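Local coordinates for Ddb_g0293866 (Dictyostelium discoideum, PDB 5LW6), which binds ADP-ribose through the macrodomain described here and, as a whole protein, is probably a poly-ADP-ribose-binding sensor of DNA damage, at residues 241-244 and 245-248. Numbering follows the deposited sequence. Where two conformers were deposited one is given.
Sequences LLET and YHSL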
loop_
_atom_site.group_PDB
_atom_site.type_symbol
_atom_site.label_atom_id
_atom_site.label_comp_id
_atom_site.label_asym_id
_atom_site.label_seq_id
_atom_site.Cartn_x
_atom_site.Cartn_y
_atom_site.Cartn_z
ATOM N N LEU A 241 -0.966 -10.483 7.155
ATOM C CA LEU A 241 -1.582 -9.250 6.582
ATOM C C LEU A 241 -1.276 -8.060 7.501
ATOM O O LEU A 241 -0.967 -6.952 7.057
ATOM C CB LEU A 241 -3.056 -9.436 6.389
ATOM C CG LEU A 241 -3.794 -8.246 5.785
ATOM C CD1 LEU A 241 -3.293 -7.996 4.389
ATOM C CD2 LEU A 241 -5.270 -8.563 5.800
ATOM N N LEU A 242 -1.380 -8.242 8.811
ATOM C CA LEU A 242 -0.996 -7.189 9.716
ATOM C C LEU A 242 0.430 -6.764 9.546
ATOM O O LEU A 242 0.725 -5.550 9.569
ATOM C CB LEU A 242 -1.282 -7.572 11.189
ATOM C CG LEU A 242 -0.871 -6.538 12.221
ATOM C CD1 LEU A 242 -1.738 -5.330 12.151
ATOM C CD2 LEU A 242 -0.892 -7.189 13.600
ATOM N N GLU A 243 1.334 -7.733 9.421
ATOM C CA GLU A 243 2.728 -7.413 9.232
ATOM C C GLU A 243 2.935 -6.611 7.937
ATOM O O GLU A 243 3.806 -5.761 7.884
ATOM C CB GLU A 243 3.545 -8.699 9.168
ATOM C CG GLU A 243 5.031 -8.524 8.924
ATOM C CD GLU A 243 5.868 -7.751 9.923
ATOM O OE1 GLU A 243 5.440 -7.374 11.048
ATOM O OE2 GLU A 243 7.086 -7.557 9.565
ATOM N N THR A 244 2.159 -6.910 6.904
ATOM C CA THR A 244 2.176 -6.133 5.637
ATOM C C THR A 244 1.884 -4.648 5.934
ATOM O O THR A 244 2.605 -3.771 5.479
ATOM C CB THR A 244 1.276 -6.711 4.568
ATOM O OG1 THR A 244 1.429 -8.145 4.434
ATOM C CG2 THR A 244 1.559 -6.085 3.279
ATOM N N TYR A 245 0.873 -4.388 6.726
ATOM C CA TYR A 245 0.568 -3.007 7.067
ATOM C C TYR A 245 1.693 -2.373 7.865
ATOM O O TYR A 245 2.126 -1.265 7.617
ATOM C CB TYR A 245 -0.758 -2.872 7.834
ATOM C CG TYR A 245 -1.964 -2.872 6.931
ATOM C CD1 TYR A 245 -2.362 -1.707 6.274
ATOM C CD2 TYR A 245 -2.690 -3.991 6.690
ATOM C CE1 TYR A 245 -3.456 -1.714 5.432
ATOM C CE2 TYR A 245 -3.796 -3.995 5.849
ATOM C CZ TYR A 245 -4.167 -2.852 5.191
ATOM O OH TYR A 245 -5.281 -2.855 4.299
ATOM N N HIS A 246 2.207 -3.098 8.845
ATOM C CA HIS A 246 3.363 -2.586 9.613
ATOM C C HIS A 246 4.540 -2.242 8.729
ATOM O O HIS A 246 5.119 -1.212 8.863
ATOM C CB HIS A 246 3.755 -3.573 10.706
ATOM C CG HIS A 246 2.805 -3.597 11.860
ATOM N ND1 HIS A 246 2.549 -4.740 12.604
ATOM C CD2 HIS A 246 2.077 -2.611 12.429
ATOM C CE1 HIS A 246 1.659 -4.452 13.546
ATOM N NE2 HIS A 246 1.389 -3.156 13.489
ATOM N N SER A 247 4.893 -3.138 7.818
ATOM C CA SER A 247 5.945 -2.893 6.856
ATOM C C SER A 247 5.687 -1.668 6.006
ATOM O O SER A 247 6.607 -0.855 5.723
ATOM C CB SER A 247 6.058 -4.106 5.944
ATOM O OG SER A 247 6.571 -5.132 6.726
ATOM N N LEU A 248 4.469 -1.540 5.521
ATOM C CA LEU A 248 4.109 -0.391 4.713
ATOM C C LEU A 248 4.311 0.903 5.480
ATOM O O LEU A 248 4.857 1.875 4.977
ATOM C CB LEU A 248 2.675 -0.590 4.240
ATOM C CG LEU A 248 2.073 0.561 3.455
ATOM C CD1 LEU A 248 2.880 0.833 2.187
ATOM C CD2 LEU A 248 0.625 0.225 3.130
HETATM O O HOH W 1 3.372 -7.291 12.748
#
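Two successive turns of the C-terminal helix 237-253 of the macrodomain meet here, with L242 beside H246 and E243 joined to H246 through a water. The backbone bonds are those of an alpha-helix. H246 N donates to L242 O at 3.0 Å, nearly straight at 169°, and S247 N reaches E243 O at 2.8 Å.

The L242 side chain runs obliquely past the imidazole. Its CG lies 3.5 Å from H246 CE1, and both methyls, CD1 and CD2, also touch that carbon. L242 O sits over one face of the same ring. H246 CG stands beside its backbone N (chi1 -74°), which sets the ring alongside L242. At the ring edge, in plane, a water lies 2.7 Å from H246 ND1. The same water donates to E243 OE1, also at 2.7 Å. The carboxylate and ring planes are 73° apart. H246 NE2 is hydrogen-bonded to E83 on helix 70-87, so both ring nitrogens have partners. With an alanine here, E83 would probably lose its imidazole partner, the water would keep E243 alone of the two residues it bridges, and the side of L242 against the ring would lose its cover.

In this alpha/beta macrodomain fold the helix packs against the mixed sheet and helix 70-87. T244 and L248 touch strand 213-217, and L248 also reaches strand 55-59. Y245 touches F58 and A80, and its OH is hydrogen-bonded to I61 N. Within the helix, Y245 CE2 is 4.3 Å from L241 CG.

The bend in the E243 chain brings its carboxylate to K188, with which it forms a salt bridge, and it accepts from the backbone N atoms of I38 and G39. This ties the helix to two loops. In the conformer given, S247 OG is hydrogen-bonded to G187 O, in the loop next to K188.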